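Local coordinates for diguanylate cyclase/phosphodiesterase-domain containing protein (Thermotoga maritima MSB8, PDB 6KHU) that probably belongs to the diguanylate cyclases, GGDEF-domain enzymes that make the signalling molecule cyclic di-GMP from GTP, although its own activity remains putative, at residues A[11-14]-A[15-18]; A[117-120]-A[121-125]. All blocks are in the same frame, centred on the assembly; numbering follows the deposited sequence.

Contact 1 (A[11-14]-A[15-18])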
loop_
_atom_site.group_PDB
_atom_site.type_symbol
_atom_site.label_atom_id
_atom_site.label_comp_id
_atom_site.label_asym_id
_atom_site.label_seq_id
_atom_site.Cartn_x
_atom_site.Cartn_y
_atom_site.Cartn_z
ATOM N N HIS A 11 -13.261 -4.576 1.239
ATOM C CA HIS A 11 -12.636 -5.836 1.625
ATOM C C HIS A 11 -11.241 -5.580 2.190
ATOM O O HIS A 11 -10.907 -6.036 3.290
ATOM C CB HIS A 11 -12.587 -6.776 0.407
ATOM C CG HIS A 11 -12.233 -8.196 0.735
ATOM N ND1 HIS A 11 -12.356 -9.222 -0.177
ATOM C CD2 HIS A 11 -11.747 -8.760 1.866
ATOM C CE1 HIS A 11 -11.971 -10.358 0.377
ATOM N NE2 HIS A 11 -11.587 -10.104 1.616
ATOM N N PHE A 12 -10.428 -4.815 1.453
ATOM C CA PHE A 12 -9.087 -4.449 1.897
ATOM C C PHE A 12 -9.109 -3.804 3.279
ATOM O O PHE A 12 -8.310 -4.156 4.161
ATOM C CB PHE A 12 -8.448 -3.491 0.887
ATOM C CG PHE A 12 -7.143 -2.915 1.359
ATOM C CD1 PHE A 12 -5.973 -3.635 1.224
ATOM C CD2 PHE A 12 -7.094 -1.670 1.976
ATOM C CE1 PHE A 12 -4.767 -3.124 1.688
ATOM C CE2 PHE A 12 -5.897 -1.151 2.439
ATOM C CZ PHE A 12 -4.730 -1.883 2.297
ATOM N N LEU A 13 -9.996 -2.830 3.473
ATOM C CA LEU A 13 -10.001 -2.086 4.723
ATOM C C LEU A 13 -10.419 -2.969 5.889
ATOM O O LEU A 13 -9.925 -2.785 7.008
ATOM C CB LEU A 13 -10.923 -0.868 4.604
ATOM C CG LEU A 13 -10.384 0.312 3.779
ATOM C CD1 LEU A 13 -11.502 1.317 3.491
ATOM C CD2 LEU A 13 -9.230 1.003 4.487
ATOM N N ARG A 14 -11.322 -3.926 5.650
ATOM C CA ARG A 14 -11.654 -4.900 6.684
ATOM C C ARG A 14 -10.428 -5.705 7.095
ATOM O O ARG A 14 -10.154 -5.867 8.288
ATOM C CB ARG A 14 -12.767 -5.832 6.203
ATOM C CG ARG A 14 -13.355 -6.679 7.326
ATOM C CD ARG A 14 -14.578 -7.476 6.867
ATOM N NE ARG A 14 -14.195 -8.650 6.085
ATOM C CZ ARG A 14 -14.413 -8.773 4.781
ATOM N NH1 ARG A 14 -15.020 -7.787 4.119
ATOM N NH2 ARG A 14 -14.031 -9.878 4.145
ATOM N N LEU A 15 -9.672 -6.217 6.114
ATOM C CA LEU A 15 -8.454 -6.960 6.424
ATOM C C LEU A 15 -7.445 -6.088 7.158
ATOM O O LEU A 15 -6.728 -6.567 8.051
ATOM C CB LEU A 15 -7.834 -7.529 5.142
ATOM C CG LEU A 15 -8.704 -8.564 4.393
ATOM C CD1 LEU A 15 -8.072 -8.978 3.067
ATOM C CD2 LEU A 15 -8.979 -9.811 5.256
ATOM N N LEU A 16 -7.360 -4.808 6.778
ATOM C CA LEU A 16 -6.458 -3.882 7.452
ATOM C C LEU A 16 -6.872 -3.660 8.904
ATOM O O LEU A 16 -6.015 -3.603 9.791
ATOM C CB LEU A 16 -6.402 -2.550 6.701
ATOM C CG LEU A 16 -5.598 -1.417 7.354
ATOM C CD1 LEU A 16 -4.139 -1.812 7.604
ATOM C CD2 LEU A 16 -5.665 -0.174 6.482
ATOM N N SER A 17 -8.176 -3.519 9.167
ATOM C CA SER A 17 -8.607 -3.321 10.551
ATOM C C SER A 17 -8.358 -4.561 11.400
ATOM O O SER A 17 -8.048 -4.443 12.591
ATOM C CB SER A 17 -10.077 -2.917 10.597
ATOM O OG SER A 17 -10.883 -4.026 10.253
ATOM N N TYR A 18 -8.472 -5.757 10.813
ATOM C CA TYR A 18 -8.104 -6.968 11.542
ATOM C C TYR A 18 -6.619 -6.971 11.874
ATOM O O TYR A 18 -6.219 -7.279 13.002
ATOM C CB TYR A 18 -8.451 -8.215 10.726
ATOM C CG TYR A 18 -9.928 -8.453 10.536
ATOM C CD1 TYR A 18 -10.860 -7.845 11.364
ATOM C CD2 TYR A 18 -10.390 -9.285 9.519
ATOM C CE1 TYR A 18 -12.214 -8.051 11.184
ATOM C CE2 TYR A 18 -11.748 -9.508 9.334
ATOM C CZ TYR A 18 -12.654 -8.887 10.177
ATOM O OH TYR A 18 -14.003 -9.095 10.017
#

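Contact 2 (A[117-120]-A[121-125]). With ZN (zinc ion), chain B.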
loop_
_atom_site.group_PDB
_atom_site.type_symbol
_atom_site.label_atom_id
_atom_site.label_comp_id
_atom_site.label_asym_id
_atom_site.label_seq_id
_atom_site.Cartn_x
_atom_site.Cartn_y
_atom_site.Cartn_z
HETATM N N MSE A 117 -1.219 5.465 15.810
HETATM C CA MSE A 117 -1.886 4.352 16.462
HETATM C C MSE A 117 -3.384 4.399 16.229
HETATM O O MSE A 117 -4.111 3.448 16.525
HETATM C CB MSE A 117 -1.558 4.362 17.938
HETATM C CG MSE A 117 -0.188 3.757 18.169
HETATM SE SE MSE A 117 0.351 3.968 19.997
HETATM C CE MSE A 117 -0.520 2.342 20.690
ATOM N N ASP A 118 -3.828 5.513 15.654
ATOM C CA ASP A 118 -5.218 5.713 15.262
ATOM C C ASP A 118 -5.322 5.426 13.760
ATOM O O ASP A 118 -4.841 6.216 12.938
ATOM C CB ASP A 118 -5.638 7.142 15.618
ATOM C CG ASP A 118 -7.077 7.478 15.220
ATOM O OD1 ASP A 118 -7.527 7.067 14.143
ATOM O OD2 ASP A 118 -7.747 8.225 15.978
ATOM N N LEU A 119 -5.979 4.313 13.405
ATOM C CA LEU A 119 -5.971 3.858 12.016
ATOM C C LEU A 119 -6.750 4.802 11.101
ATOM O O LEU A 119 -6.309 5.081 9.978
ATOM C CB LEU A 119 -6.520 2.434 11.909
ATOM C CG LEU A 119 -6.567 1.850 10.482
ATOM C CD1 LEU A 119 -5.191 1.795 9.808
ATOM C CD2 LEU A 119 -7.231 0.473 10.487
ATOM N N GLU A 120 -7.906 5.298 11.540
ATOM C CA GLU A 120 -8.618 6.215 10.661
ATOM C C GLU A 120 -7.795 7.472 10.402
ATOM O O GLU A 120 -7.834 8.011 9.293
ATOM C CB GLU A 120 -9.991 6.577 11.227
ATOM C CG GLU A 120 -10.749 7.523 10.291
ATOM C CD GLU A 120 -10.827 6.971 8.846
ATOM O OE1 GLU A 120 -11.343 5.838 8.655
ATOM O OE2 GLU A 120 -10.332 7.645 7.897
ATOM N N LYS A 121 -6.996 7.919 11.378
ATOM C CA LYS A 121 -6.154 9.095 11.154
ATOM C C LYS A 121 -5.057 8.801 10.133
ATOM O O LYS A 121 -4.817 9.606 9.223
ATOM C CB LYS A 121 -5.536 9.585 12.472
ATOM C CG LYS A 121 -4.637 10.820 12.304
ATOM C CD LYS A 121 -5.449 12.011 11.795
ATOM C CE LYS A 121 -4.775 13.337 12.136
ATOM N NZ LYS A 121 -3.551 13.545 11.337
ATOM N N ALA A 122 -4.361 7.663 10.281
ATOM C CA ALA A 122 -3.384 7.253 9.273
ATOM C C ALA A 122 -3.999 7.233 7.877
ATOM O O ALA A 122 -3.386 7.708 6.914
ATOM C CB ALA A 122 -2.811 5.876 9.611
ATOM N N ILE A 123 -5.219 6.699 7.753
ATOM C CA ILE A 123 -5.846 6.556 6.438
ATOM C C ILE A 123 -6.148 7.926 5.835
ATOM O O ILE A 123 -5.845 8.187 4.662
ATOM C CB ILE A 123 -7.112 5.686 6.545
ATOM C CG1 ILE A 123 -6.718 4.226 6.796
ATOM C CG2 ILE A 123 -7.977 5.803 5.279
ATOM C CD1 ILE A 123 -5.994 3.609 5.621
ATOM N N LEU A 124 -6.769 8.814 6.621
ATOM C CA LEU A 124 -7.000 10.186 6.168
ATOM C C LEU A 124 -5.703 10.863 5.756
ATOM O O LEU A 124 -5.639 11.518 4.711
ATOM C CB LEU A 124 -7.673 11.011 7.267
ATOM C CG LEU A 124 -9.191 11.167 7.305
ATOM C CD1 LEU A 124 -9.897 10.393 6.210
ATOM C CD2 LEU A 124 -9.748 10.806 8.671
ATOM N N ASP A 125 -4.659 10.715 6.569
ATOM C CA ASP A 125 -3.379 11.341 6.257
ATOM C C ASP A 125 -2.789 10.787 4.964
ATOM O O ASP A 125 -2.192 11.529 4.178
ATOM C CB ASP A 125 -2.400 11.126 7.407
ATOM C CG ASP A 125 -2.690 12.016 8.605
ATOM O OD1 ASP A 125 -3.533 12.927 8.480
ATOM O OD2 ASP A 125 -2.069 11.801 9.677
HETATM ZN ZN ZN B . -9.464 8.849 15.306
HETATM O O HOH W 1 -8.994 10.520 13.845
#

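Contact 1 (A[11-14]-A[15-18])
With chi1 at -168°, R14 carries its CG opposite its own backbone N, whereas Y18, at -67°, sets its CG opposite the carbonyl carbon, and the two side chains lie alongside each other, pointing the same way. The stem of the arginine does the touching: CD of R14 lies 3.6 Å from OH of Y18, and R14 CG is 3.7 Å from Y18 CZ. Planes of the guanidinium and the phenol stand 66° apart, which excludes a stacked pair, and the hydroxyl comes in at the guanidinium's edge. At the base of the ring, the backbone oxygen of R14 lies over one face, displaced toward the rim and 3.4 Å from CG of Y18. That same oxygen is gripped twice. N of Y18 donates to O of R14 at 3.0 Å, the regular i to i+4 helix bond. OG of S17 also donates to O of R14, at 2.8 Å, which places the serine hydroxyl against the preceding turn. One turn earlier, CD1 of L15 approaches CD2 of the H11 imidazole obliquely at 3.9 Å. F12 and L16 look instead into the protein: CE2 of F12 meets CD2 of L16 at 4.2 Å, and L13 CD2 reaches the same L16 methyl at 4.3 Å. F12 continues onto A75 and F77 of strand 73-79, while L16 touches Y30 and I32 of strand 30-37. Burial follows this division, since F12 and L16 are buried but R14 and Y18 are exposed. Such i to i+3 and i to i+4 pairing, apolar on one side and polar on the other, is that of an amphipathic helix, here helix 9-26 packed against the mixed central sheet of a GGDEF-type domain.

Contact 2 (A[117-120]-A[121-125])
The backbone is extended at D118 and helical from L119 onward, and the first i to i+4 bond, from N of A122 to O of D118, measures 3.1 Å. The D118 carboxylate caps this start: OD1 of D118 accepts from N of K121 at 2.9 Å, the amide standing 47° out of the carboxylate plane. Its other oxygen, OD2, binds a zinc ion at 1.9 Å, and a water lies 2.3 Å from the metal. Each carboxylate oxygen thus has its own task, and the cap and the metal together would fix the rotation of the group. The K121 chain, bent at chi2 and chi4, turns away from the cap along the helix, where NZ of K121 forms a salt bridge with OD2 of D125 at 2.8 Å; the carboxylate receives it through the syn lone pair, and the bond to OD1 is weak. L119 and I123 lie side by side on the inner surface, L119 CD1 being 4.2 Å from I123 CG1, and they pack on Y30, I32 and F34 of strand 30-37. On the outer surface E120, folded at chi2 (53°), lays OE2 against L124, 3.3 Å from both CD1 and CD2 of that leucine. The L124 torsions lie off their usual minima, with chi2 at 2°, which points either to strain or to an uncertain placement of the methyls, and those two short approaches share the doubt. An alanine in place of L124 would end at CB, and losing the branch and both methyls is likely to leave CG, CD and OE2 of E120 without their packing partner and freer to turn. Taken together, the aspartate before the first turn, accepting from the amide three residues on, defines an N-cap, here one whose second oxygen serves a zinc site.

After the short edge strand 7-8 the chain forms contact 1 within helix 9-26, then lays down the other four strands and helices 41-57 and 86-100 before contact 2 opens helix 119-130. The two are in series, neither enclosing nor crossing the other, and neither closes a loop, because each joins successive turns of one helix. They meet through space, with centres about 13 Å apart. CD2 of L16 lies 3.9 Å from CD1 of L119 and equally far from CD1 of I123, and CA of S17 is 4.0 Å from CD2 of L119. Both helices rest on strand 30-37, and the contacts thereby tie the first and last helices to one sheet.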